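Catalytic domain of the nuclear inclusion protein A (nia) (Tobacco etch virus, PDB 1LVM) probably cleaves the viral polyprotein at specific sequences as a chymotrypsin-type cysteine protease, here with a product peptide bound. Local coordinates at residues N20-T25 with G169-I174; Q66-V71 with K127-M132; M90-M95 with Q204-G209. The protein carries 1 engineered substitution. One frame throughout, in Å; residues are numbered along the deposited sequence.

Contact 1 is core, its Ile22 and Ile171 both buried, while contacts 2 and 3 are only partly buried; the contact centres lie about 9, 16 and 15 Å from the centre of the chain. Contacts 1 and 2 meet directly: Asn20 OD1 lies 2.5 Å from Ser131 OG, a probable hydrogen bond. Contact 1 sets helix 20-23 on the second barrel, and contact 2 brings the hairpin of the first sheet to the loop leading into strand 130-142. Contact 3 instead attaches the chain beyond that barrel to strand 91-94. No hydrogen bond crosses any of the three; the chemistry runs from aliphatic tips in the interior to a thioether over a turn and an indole against a strand.

Contact 1: N20-T25 with G169-I174; sequences NPISST and GFIVGI
Ile22 and Ile171 place their CG1 branches alike, each anti to its own carbonyl carbon (chi1 -73° and -70°), and with the chains extended about CG1 the two isoleucines reach toward each other tip to tip. Ile22 CD1 comes within 3.9 Å of Ile171 CG1. The same methyl, Ile22 CD1, rests 3.7 Å from Gly169 O, a packing contact in the loop leading into strand 171-179. These two approaches account for nearly all of the 116 Å² buried between the segments. In the double barrel of chymotrypsin-type proteases the second barrel includes strands 116-123, 162-165 and 171-179; the short helix 20-23 lies against it just before the chain enters strand 26-33 of the first sheet. Ile22 also touches Pro162, Val164 and Val120, and Ile171 shares Pro162, so the pair belongs to an aliphatic cluster drawn from helix 20-23 and strands 116-123, 162-165 and 171-179. The backbone that presents Ile22 is tied down at its carbonyl: Ile22 O receives Thr25 N at 2.9 Å and Thr25 OG1 at 2.7 Å, the hydroxyl bond lying in the carbonyl plane on a lone pair, with a C=O...donor angle of 140°. Thr25 itself packs on Ile43 and Leu106.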
ATOM      1  N   ASN A  20       8.602  13.018  -3.468  1.00 16.20           N
ATOM      2  CA  ASN A  20       8.972  12.315  -4.703  1.00 14.90           C
ATOM      3  C   ASN A  20       9.765  11.037  -4.469  1.00 12.68           C
ATOM      4  O   ASN A  20       9.621  10.104  -5.253  1.00 21.94           O
ATOM      5  CB  ASN A  20       9.686  13.291  -5.624  1.00 15.26           C
ATOM      6  CG  ASN A  20       8.712  14.378  -6.093  1.00 17.41           C
ATOM      7  OD1 ASN A  20       7.813  14.144  -6.943  1.00 17.66           O
ATOM      8  ND2 ASN A  20       8.864  15.578  -5.509  1.00 20.75           N
ATOM      9  N   PRO A  21      10.586  10.972  -3.385  1.00 14.07           N
ATOM     10  CA  PRO A  21      11.328   9.729  -3.178  1.00 14.31           C
ATOM     11  C   PRO A  21      10.351   8.585  -2.888  1.00 19.90           C
ATOM     12  O   PRO A  21      10.619   7.430  -3.190  1.00 19.37           O
ATOM     13  CB  PRO A  21      12.208  10.043  -1.984  1.00 12.32           C
ATOM     14  CG  PRO A  21      12.533  11.554  -2.190  1.00 13.19           C
ATOM     15  CD  PRO A  21      11.161  12.078  -2.583  1.00 16.40           C
ATOM     16  N   ILE A  22       9.234   8.900  -2.254  1.00 10.68           N
ATOM     17  CA  ILE A  22       8.229   7.861  -2.021  1.00 16.74           C
ATOM     18  C   ILE A  22       7.428   7.608  -3.295  1.00 17.98           C
ATOM     19  O   ILE A  22       7.260   6.450  -3.753  1.00 11.21           O
ATOM     20  CB  ILE A  22       7.250   8.258  -0.871  1.00 13.76           C
ATOM     21  CG1 ILE A  22       7.949   8.143   0.457  1.00  9.95           C
ATOM     22  CG2 ILE A  22       6.028   7.324  -0.900  1.00 14.40           C
ATOM     23  CD1 ILE A  22       7.160   8.775   1.646  1.00 13.24           C
ATOM     24  N   SER A  23       6.927   8.666  -3.941  1.00 14.52           N
ATOM     25  CA  SER A  23       6.086   8.411  -5.122  1.00 13.39           C
ATOM     26  C   SER A  23       6.852   7.764  -6.242  1.00 19.62           C
ATOM     27  O   SER A  23       6.252   7.035  -7.024  1.00 13.30           O
ATOM     28  CB  SER A  23       5.402   9.709  -5.654  1.00 25.31           C
ATOM     29  OG  SER A  23       6.375  10.662  -5.838  1.00 34.63           O
ATOM     30  N   SER A  24       8.168   7.977  -6.295  1.00 14.98           N
ATOM     31  CA  SER A  24       8.951   7.380  -7.381  1.00 15.64           C
ATOM     32  C   SER A  24       9.062   5.862  -7.209  1.00 15.36           C
ATOM     33  O   SER A  24       9.444   5.141  -8.145  1.00 15.60           O
ATOM     34  CB  SER A  24      10.342   8.046  -7.509  1.00 17.14           C
ATOM     35  OG  SER A  24      11.114   7.842  -6.357  1.00 22.86           O
ATOM     36  N   THR A  25       8.688   5.363  -6.039  1.00 11.88           N
ATOM     37  CA  THR A  25       8.752   3.895  -5.816  1.00 11.24           C
ATOM     38  C   THR A  25       7.390   3.229  -5.961  1.00 20.21           C
ATOM     39  O   THR A  25       7.288   1.988  -5.881  1.00 13.86           O
ATOM     40  CB  THR A  25       9.240   3.527  -4.417  1.00 11.00           C
ATOM     41  OG1 THR A  25       8.231   3.901  -3.448  1.00 16.10           O
ATOM     42  CG2 THR A  25      10.531   4.269  -4.079  1.00 15.74           C
ATOM     43  N   GLY A 169       7.987  11.953   7.645  1.00 14.57           N
ATOM     44  CA  GLY A 169       8.064  11.421   6.273  1.00 12.12           C
ATOM     45  C   GLY A 169       8.121   9.882   6.194  1.00 14.69           C
ATOM     46  O   GLY A 169       8.354   9.329   5.121  1.00 14.71           O
ATOM     47  N   PHE A 170       7.912   9.214   7.315  1.00 10.45           N
ATOM     48  CA  PHE A 170       7.920   7.722   7.299  1.00 11.94           C
ATOM     49  C   PHE A 170       6.545   7.228   6.809  1.00 11.91           C
ATOM     50  O   PHE A 170       5.489   7.845   7.083  1.00 12.16           O
ATOM     51  CB  PHE A 170       8.112   7.161   8.681  1.00 10.52           C
ATOM     52  CG  PHE A 170       9.538   7.197   9.183  1.00 17.07           C
ATOM     53  CD1 PHE A 170      10.388   8.281   8.921  1.00 19.74           C
ATOM     54  CD2 PHE A 170      10.003   6.167   9.967  1.00 17.87           C
ATOM     55  CE1 PHE A 170      11.718   8.323   9.473  1.00 20.23           C
ATOM     56  CE2 PHE A 170      11.320   6.192  10.511  1.00 20.94           C
ATOM     57  CZ  PHE A 170      12.170   7.285  10.258  1.00 18.18           C
ATOM     58  N   ILE A 171       6.561   6.078   6.151  1.00 14.49           N
ATOM     59  CA  ILE A 171       5.334   5.427   5.679  1.00 15.85           C
ATOM     60  C   ILE A 171       4.806   4.586   6.876  1.00 18.57           C
ATOM     61  O   ILE A 171       5.567   3.786   7.477  1.00 12.54           O
ATOM     62  CB  ILE A 171       5.664   4.515   4.513  1.00 10.21           C
ATOM     63  CG1 ILE A 171       6.041   5.433   3.320  1.00  7.69           C
ATOM     64  CG2 ILE A 171       4.369   3.703   4.028  1.00  9.96           C
ATOM     65  CD1 ILE A 171       6.619   4.486   2.144  1.00 13.39           C
ATOM     66  N   VAL A 172       3.542   4.815   7.246  1.00 12.03           N
ATOM     67  CA  VAL A 172       2.970   4.126   8.398  1.00 14.08           C
ATOM     68  C   VAL A 172       1.893   3.115   8.019  1.00 12.59           C
ATOM     69  O   VAL A 172       1.304   2.460   8.909  1.00 13.09           O
ATOM     70  CB  VAL A 172       2.394   5.127   9.449  1.00 15.65           C
ATOM     71  CG1 VAL A 172       3.528   6.074   9.962  1.00 15.01           C
ATOM     72  CG2 VAL A 172       1.155   5.943   8.830  1.00 14.30           C
ATOM     73  N   GLY A 173       1.596   3.019   6.735  1.00 12.54           N
ATOM     74  CA  GLY A 173       0.611   2.005   6.312  1.00 17.51           C
ATOM     75  C   GLY A 173       0.209   2.144   4.883  1.00 15.16           C
ATOM     76  O   GLY A 173       0.753   3.039   4.182  1.00 11.99           O
ATOM     77  N   ILE A 174      -0.755   1.321   4.427  1.00 12.76           N
ATOM     78  CA  ILE A 174      -1.220   1.413   3.061  1.00  8.63           C
ATOM     79  C   ILE A 174      -2.728   1.433   3.006  1.00 16.24           C
ATOM     80  O   ILE A 174      -3.375   0.754   3.761  1.00 13.06           O
ATOM     81  CB  ILE A 174      -0.693   0.204   2.170  1.00 10.21           C
ATOM     82  CG1 ILE A 174      -1.210  -1.151   2.730  1.00 13.13           C
ATOM     83  CG2 ILE A 174       0.884   0.197   2.184  1.00 11.32           C
ATOM     84  CD1 ILE A 174      -0.687  -2.318   1.762  1.00 12.66           C
TER

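Contact 2: Q66-V71 with K127-M132; sequences QSLHGV and KSMSSM
Met129 brings its thioether across Leu68, and this apolar packing makes up almost the whole interface of 105 Å². Met129 SD lies 3.5 Å from Leu68 CD1. The methyl follows, with Met129 CE 3.7 Å from Leu68 CD1. The chain of Met129 bends at its last torsion (chi3 -90°), which turns Met129 CE back toward Leu68 CD1, the two side chains crossing at a slant. Because Met129 is poorly ordered, all of its distances are to be read with caution, and a still shorter approach of its sulfur to the Leu68 backbone is doubtful. The other side of the account is polar and stays within segment 66-71. Ser67 N binds Gly70 O at 2.7 Å, and Gly70 N returns to Ser67 O at 3.1 Å. Ser67 OG accepts from His69 N at 3.1 Å and makes a weak bond to Gly70 O. Beyond the pair, Met129 touches Phe124 and Thr122, and Val71 binds the product peptide through its backbone. The backbone angles of Leu68 and His69 make Ser67 to Gly70 a type I beta turn, closed by the Gly70 N to Ser67 O bond, with an ST turn at Ser67; it joins strands 62-67 and 70-74 as a hairpin in the first sheet of this chymotrypsin-type fold.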
ATOM      1  N   GLN A  66       3.344  -1.508 -13.499  1.00 20.32           N
ATOM      2  CA  GLN A  66       3.735  -0.220 -14.074  1.00 15.78           C
ATOM      3  C   GLN A  66       4.574   0.564 -13.044  1.00 14.78           C
ATOM      4  O   GLN A  66       4.124   0.767 -11.925  1.00 16.16           O
ATOM      5  CB  GLN A  66       2.493   0.561 -14.486  1.00 18.32           C
ATOM      6  CG  GLN A  66       2.941   1.930 -14.990  1.00 24.23           C
ATOM      7  CD  GLN A  66       2.025   2.525 -16.010  1.00 44.18           C
ATOM      8  OE1 GLN A  66       0.799   2.338 -15.938  1.00 37.81           O
ATOM      9  NE2 GLN A  66       2.617   3.264 -16.987  1.00 36.53           N
ATOM     10  N   SER A  67       5.807   0.968 -13.406  1.00 15.33           N
ATOM     11  CA  SER A  67       6.668   1.676 -12.451  1.00 14.57           C
ATOM     12  C   SER A  67       7.410   2.812 -13.190  1.00 19.00           C
ATOM     13  O   SER A  67       7.161   3.068 -14.363  1.00 21.16           O
ATOM     14  CB  SER A  67       7.721   0.749 -11.875  1.00 19.03           C
ATOM     15  OG  SER A  67       8.661   0.353 -12.880  1.00 29.89           O
ATOM     16  N   LEU A  68       8.348   3.403 -12.479  1.00 20.46           N
ATOM     17  CA  LEU A  68       9.170   4.502 -13.003  1.00 29.17           C
ATOM     18  C   LEU A  68       9.980   3.965 -14.180  1.00 27.52           C
ATOM     19  O   LEU A  68      10.254   4.671 -15.159  1.00 30.12           O
ATOM     20  CB  LEU A  68      10.126   4.933 -11.903  1.00 26.22           C
ATOM     21  CG  LEU A  68      11.227   5.988 -12.028  1.00 39.33           C
ATOM     22  CD1 LEU A  68      10.639   7.386 -11.882  1.00 90.34           C
ATOM     23  CD2 LEU A  68      12.284   5.699 -10.916  1.00 35.97           C
ATOM     24  N   HIS A  69      10.370   2.702 -14.088  1.00 23.81           N
ATOM     25  CA  HIS A  69      11.219   2.143 -15.132  1.00 30.67           C
ATOM     26  C   HIS A  69      10.486   1.535 -16.302  1.00 48.56           C
ATOM     27  O   HIS A  69      11.099   0.969 -17.189  1.00 35.20           O
ATOM     28  CB  HIS A  69      12.188   1.151 -14.521  1.00 40.74           C
ATOM     29  CG  HIS A  69      13.118   1.791 -13.540  1.00 58.40           C
ATOM     30  ND1 HIS A  69      14.071   2.713 -13.917  1.00 92.89           N
ATOM     31  CD2 HIS A  69      13.198   1.699 -12.191  1.00 82.47           C
ATOM     32  CE1 HIS A  69      14.697   3.161 -12.846  1.00 63.49           C
ATOM     33  NE2 HIS A  69      14.186   2.563 -11.785  1.00 71.68           N
ATOM     34  N   GLY A  70       9.172   1.697 -16.314  1.00 21.49           N
ATOM     35  CA  GLY A  70       8.364   1.193 -17.396  1.00 25.14           C
ATOM     36  C   GLY A  70       7.315   0.202 -16.947  1.00 32.16           C
ATOM     37  O   GLY A  70       6.950   0.129 -15.762  1.00 24.05           O
ATOM     38  N   VAL A  71       6.858  -0.582 -17.914  1.00 21.02           N
ATOM     39  CA  VAL A  71       5.817  -1.566 -17.675  1.00 21.58           C
ATOM     40  C   VAL A  71       6.365  -2.989 -17.869  1.00 30.34           C
ATOM     41  O   VAL A  71       6.965  -3.271 -18.877  1.00 24.94           O
ATOM     42  CB  VAL A  71       4.649  -1.282 -18.614  1.00 25.56           C
ATOM     43  CG1 VAL A  71       3.501  -2.173 -18.269  1.00 30.46           C
ATOM     44  CG2 VAL A  71       4.233   0.194 -18.517  1.00 30.62           C
ATOM     45  N   LYS A 127       2.251  11.263 -19.372  1.00 93.94           N
ATOM     46  CA  LYS A 127       3.354  10.608 -20.085  1.00 93.94           C
ATOM     47  C   LYS A 127       4.386  10.183 -19.043  1.00 93.94           C
ATOM     48  O   LYS A 127       4.767   9.008 -18.950  1.00 90.01           O
ATOM     49  CB  LYS A 127       3.986  11.574 -21.101  1.00 93.37           C
ATOM     50  N   SER A 128       4.818  11.162 -18.254  1.00 93.94           N
ATOM     51  CA  SER A 128       5.784  10.939 -17.193  1.00 93.94           C
ATOM     52  C   SER A 128       5.002  10.896 -15.898  1.00 93.94           C
ATOM     53  O   SER A 128       4.284  11.846 -15.565  1.00 85.63           O
ATOM     54  CB  SER A 128       6.806  12.077 -17.151  1.00 78.61           C
ATOM     55  N   MET A 129       5.120   9.782 -15.189  1.00 85.22           N
ATOM     56  CA  MET A 129       4.444   9.618 -13.919  1.00 56.71           C
ATOM     57  C   MET A 129       4.753  10.831 -13.037  1.00 72.21           C
ATOM     58  O   MET A 129       5.885  11.289 -12.966  1.00 83.91           O
ATOM     59  CB  MET A 129       4.944   8.357 -13.229  1.00 87.05           C
ATOM     60  CG  MET A 129       6.462   8.343 -13.095  1.00 68.36           C
ATOM     61  SD  MET A 129       7.141   6.921 -12.196  1.00 93.88           S
ATOM     62  CE  MET A 129       7.150   7.538 -10.523  1.00 39.54           C
ATOM     63  N   SER A 130       3.728  11.341 -12.376  1.00 24.75           N
ATOM     64  CA  SER A 130       3.826  12.478 -11.483  1.00 25.91           C
ATOM     65  C   SER A 130       3.289  12.170 -10.060  1.00 36.92           C
ATOM     66  O   SER A 130       2.228  11.545  -9.906  1.00 32.71           O
ATOM     67  CB  SER A 130       3.005  13.611 -12.051  1.00 30.44           C
ATOM     68  OG  SER A 130       1.751  13.051 -12.345  1.00 43.83           O
ATOM     69  N   SER A 131       4.044  12.612  -9.054  1.00 30.00           N
ATOM     70  CA  SER A 131       3.694  12.475  -7.649  1.00 28.30           C
ATOM     71  C   SER A 131       2.487  13.317  -7.197  1.00 42.83           C
ATOM     72  O   SER A 131       2.360  14.463  -7.641  1.00 20.26           O
ATOM     73  CB  SER A 131       4.904  12.884  -6.860  1.00 19.74           C
ATOM     74  OG  SER A 131       5.283  14.201  -7.198  1.00 50.74           O
ATOM     75  N   MET A 132       1.658  12.788  -6.274  1.00 16.96           N
ATOM     76  CA  MET A 132       0.458  13.481  -5.808  1.00 12.88           C
ATOM     77  C   MET A 132       0.369  13.315  -4.305  1.00 17.09           C
ATOM     78  O   MET A 132       0.725  12.252  -3.819  1.00 16.93           O
ATOM     79  CB  MET A 132      -0.724  12.875  -6.529  1.00 14.68           C
ATOM     80  CG  MET A 132      -0.482  12.894  -8.048  1.00 25.76           C
ATOM     81  SD  MET A 132      -1.878  12.250  -9.028  1.00 34.02           S
ATOM     82  CE  MET A 132      -3.072  12.996  -8.462  1.00 17.55           C
TER

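Contact 3: M90-M95 with Q204-G209; sequences MIIIRM and QQWVSG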
ATOM      1  N   MET A  90      -1.737  -7.171   4.005  1.00 12.54           N
ATOM      2  CA  MET A  90      -0.431  -6.746   3.486  1.00 10.14           C
ATOM      3  C   MET A  90       0.401  -7.925   3.058  1.00 14.56           C
ATOM      4  O   MET A  90       0.409  -8.978   3.728  1.00 15.36           O
ATOM      5  CB  MET A  90       0.366  -5.928   4.572  1.00 12.37           C
ATOM      6  CG  MET A  90       1.628  -5.209   3.977  1.00 12.24           C
ATOM      7  SD  MET A  90       2.566  -4.316   5.227  1.00 16.39           S
ATOM      8  CE  MET A  90       1.575  -2.815   5.189  1.00 15.25           C
ATOM      9  N   ILE A  91       1.113  -7.789   1.950  1.00  8.24           N
ATOM     10  CA  ILE A  91       1.917  -8.941   1.515  1.00 11.39           C
ATOM     11  C   ILE A  91       3.146  -8.369   0.834  1.00 15.56           C
ATOM     12  O   ILE A  91       3.124  -7.225   0.379  1.00 12.92           O
ATOM     13  CB  ILE A  91       1.057  -9.779   0.464  1.00 13.68           C
ATOM     14  CG1 ILE A  91       1.716 -11.158   0.118  1.00 12.72           C
ATOM     15  CG2 ILE A  91       0.819  -8.968  -0.847  1.00 10.25           C
ATOM     16  CD1 ILE A  91       0.774 -12.013  -0.746  1.00 15.87           C
ATOM     17  N   ILE A  92       4.233  -9.128   0.805  1.00 12.11           N
ATOM     18  CA  ILE A  92       5.407  -8.591   0.054  1.00 13.44           C
ATOM     19  C   ILE A  92       5.680  -9.538  -1.085  1.00 20.52           C
ATOM     20  O   ILE A  92       5.732 -10.744  -0.879  1.00 15.50           O
ATOM     21  CB  ILE A  92       6.680  -8.510   0.906  1.00 15.51           C
ATOM     22  CG1 ILE A  92       6.397  -7.742   2.187  1.00 10.95           C
ATOM     23  CG2 ILE A  92       7.836  -7.864   0.067  1.00 12.92           C
ATOM     24  CD1 ILE A  92       7.557  -7.828   3.238  1.00 14.02           C
ATOM     25  N   ILE A  93       5.770  -8.989  -2.290  1.00 10.27           N
ATOM     26  CA  ILE A  93       6.098  -9.782  -3.503  1.00 12.32           C
ATOM     27  C   ILE A  93       7.574  -9.636  -3.793  1.00 16.74           C
ATOM     28  O   ILE A  93       8.112  -8.494  -3.759  1.00 15.62           O
ATOM     29  CB  ILE A  93       5.404  -9.170  -4.685  1.00 13.05           C
ATOM     30  CG1 ILE A  93       3.901  -9.204  -4.466  1.00 15.74           C
ATOM     31  CG2 ILE A  93       5.762  -9.884  -5.982  1.00 15.70           C
ATOM     32  CD1 ILE A  93       3.174  -8.397  -5.575  1.00 17.65           C
ATOM     33  N   ARG A  94       8.257 -10.747  -4.057  1.00 16.47           N
ATOM     34  CA  ARG A  94       9.659 -10.598  -4.440  1.00 12.01           C
ATOM     35  C   ARG A  94       9.638 -10.635  -5.981  1.00 20.37           C
ATOM     36  O   ARG A  94       9.197 -11.619  -6.574  1.00 18.63           O
ATOM     37  CB  ARG A  94      10.508 -11.737  -3.856  1.00 19.93           C
ATOM     38  CG  ARG A  94      11.963 -11.551  -4.179  1.00 23.62           C
ATOM     39  CD  ARG A  94      12.901 -12.645  -3.613  1.00 25.88           C
ATOM     40  NE  ARG A  94      14.231 -12.245  -4.041  1.00 49.93           N
ATOM     41  CZ  ARG A  94      15.145 -11.675  -3.265  1.00 44.95           C
ATOM     42  NH1 ARG A  94      14.895 -11.456  -1.986  1.00 51.21           N
ATOM     43  NH2 ARG A  94      16.291 -11.255  -3.790  1.00 55.23           N
ATOM     44  N   MET A  95      10.092  -9.581  -6.647  1.00 13.39           N
ATOM     45  CA  MET A  95      10.093  -9.602  -8.098  1.00 10.45           C
ATOM     46  C   MET A  95      11.335 -10.400  -8.613  1.00 11.37           C
ATOM     47  O   MET A  95      12.375 -10.465  -7.961  1.00 19.49           O
ATOM     48  CB  MET A  95      10.119  -8.169  -8.640  1.00 15.76           C
ATOM     49  CG  MET A  95       8.838  -7.380  -8.287  1.00 19.76           C
ATOM     50  SD  MET A  95       7.366  -8.115  -9.065  1.00 21.89           S
ATOM     51  CE  MET A  95       7.569  -7.748 -10.792  1.00 19.00           C
ATOM     52  N   GLN A 204      12.249 -13.422   6.573  1.00 19.34           N
ATOM     53  CA  GLN A 204      11.336 -13.622   5.480  1.00 17.13           C
ATOM     54  C   GLN A 204      10.914 -15.088   5.361  1.00 19.44           C
ATOM     55  O   GLN A 204      11.713 -15.979   5.651  1.00 29.55           O
ATOM     56  CB  GLN A 204      11.989 -13.112   4.216  1.00 18.95           C
ATOM     57  CG  GLN A 204      12.243 -11.593   4.325  1.00 18.46           C
ATOM     58  CD  GLN A 204      13.354 -11.110   3.413  1.00 23.40           C
ATOM     59  OE1 GLN A 204      13.831 -11.866   2.554  1.00 22.96           O
ATOM     60  NE2 GLN A 204      13.785  -9.831   3.582  1.00 21.54           N
ATOM     61  N   GLN A 205       9.663 -15.314   4.962  1.00 23.91           N
ATOM     62  CA  GLN A 205       9.110 -16.675   4.833  1.00 21.71           C
ATOM     63  C   GLN A 205       8.407 -16.733   3.502  1.00 21.47           C
ATOM     64  O   GLN A 205       7.188 -16.566   3.386  1.00 26.02           O
ATOM     65  CB  GLN A 205       8.158 -16.925   5.995  1.00 24.93           C
ATOM     66  CG  GLN A 205       7.655 -18.325   6.138  1.00 33.45           C
ATOM     67  CD  GLN A 205       6.904 -18.476   7.440  1.00 36.10           C
ATOM     68  OE1 GLN A 205       7.198 -17.749   8.401  1.00 39.44           O
ATOM     69  NE2 GLN A 205       5.962 -19.396   7.499  1.00 23.55           N
ATOM     70  N   TRP A 206       9.191 -17.030   2.479  1.00 16.95           N
ATOM     71  CA  TRP A 206       8.657 -17.023   1.137  1.00 14.60           C
ATOM     72  C   TRP A 206       7.862 -18.238   0.715  1.00 31.61           C
ATOM     73  O   TRP A 206       8.294 -19.343   0.963  1.00 26.38           O
ATOM     74  CB  TRP A 206       9.805 -16.853   0.142  1.00 18.14           C
ATOM     75  CG  TRP A 206      10.584 -15.568   0.339  1.00 24.37           C
ATOM     76  CD1 TRP A 206      11.823 -15.420   0.940  1.00 18.86           C
ATOM     77  CD2 TRP A 206      10.106 -14.235   0.090  1.00 16.84           C
ATOM     78  NE1 TRP A 206      12.120 -14.079   1.099  1.00 23.95           N
ATOM     79  CE2 TRP A 206      11.097 -13.334   0.580  1.00 21.66           C
ATOM     80  CE3 TRP A 206       8.946 -13.722  -0.486  1.00 13.49           C
ATOM     81  CZ2 TRP A 206      10.957 -11.952   0.502  1.00 16.00           C
ATOM     82  CZ3 TRP A 206       8.796 -12.320  -0.544  1.00 16.92           C
ATOM     83  CH2 TRP A 206       9.800 -11.478  -0.057  1.00 14.05           C
ATOM     84  N   VAL A 207       6.713 -18.026   0.086  1.00 20.80           N
ATOM     85  CA  VAL A 207       5.911 -19.114  -0.458  1.00 21.35           C
ATOM     86  C   VAL A 207       5.527 -18.656  -1.865  1.00 24.86           C
ATOM     87  O   VAL A 207       5.726 -17.506  -2.218  1.00 26.25           O
ATOM     88  CB  VAL A 207       4.585 -19.380   0.361  1.00 12.96           C
ATOM     89  CG1 VAL A 207       4.904 -19.725   1.761  1.00 22.73           C
ATOM     90  CG2 VAL A 207       3.650 -18.111   0.321  1.00 15.26           C
ATOM     91  N   SER A 208       5.000 -19.538  -2.693  1.00 14.84           N
ATOM     92  CA  SER A 208       4.527 -19.086  -3.985  1.00 16.11           C
ATOM     93  C   SER A 208       3.157 -19.794  -4.299  1.00 20.77           C
ATOM     94  O   SER A 208       2.865 -20.859  -3.739  1.00 20.28           O
ATOM     95  CB  SER A 208       5.627 -19.333  -5.033  1.00 24.30           C
ATOM     96  OG  SER A 208       5.697 -20.711  -5.349  1.00 34.56           O
ATOM     97  N   GLY A 209       2.309 -19.147  -5.097  1.00 14.46           N
ATOM     98  CA  GLY A 209       1.014 -19.687  -5.518  1.00 15.50           C
ATOM     99  C   GLY A 209      -0.107 -19.342  -4.558  1.00 23.92           C
ATOM    100  O   GLY A 209      -1.271 -19.641  -4.817  1.00 21.91           O
TER
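Trp206, with 92 Å² buried, turns its six-membered ring onto strand 91-94, where Arg94 (51 Å²) and Ile92 (32 Å²) receive it. Arg94 meets one face of the indole through CB, which stands 4.1 Å from the centroid of the six-membered ring of Trp206 and 24° off the ring normal, a CH-pi contact offset toward the rim. The nearest atoms are Arg94 CB and Trp206 CZ3, 3.8 Å apart. With CG anti to the backbone N (chi1 -177°) and the chain extended as far as NE, Arg94 engages the ring by the base of its side chain, not by its guanidinium. At the ring edge, Ile92 O lies 3.5 Å from Trp206 CZ3. The Ile92 side chain adds an apolar contact, CG2 of Ile92 to CH2 of Trp206 at 4.1 Å. The axes of strands 91-94 and 206-208 are 9.0 Å apart at an angle of 77°. Strand 81-84 lies between the two in the sheet, and 206-208, weakly bonded, is at its outer end. The chain thus returns, beyond the second barrel and helix 194-199, to the first barrel of the chymotrypsin-type fold. The indole N-H is used within its own segment: Trp206 NE1 donates to Gln204 OE1 at 3.2 Å, close to the ring plane, and Gln204 NE2 in turn binds Leu197 O. Phe48 also meets the Trp206 ring and touches both Ile92 and Arg94.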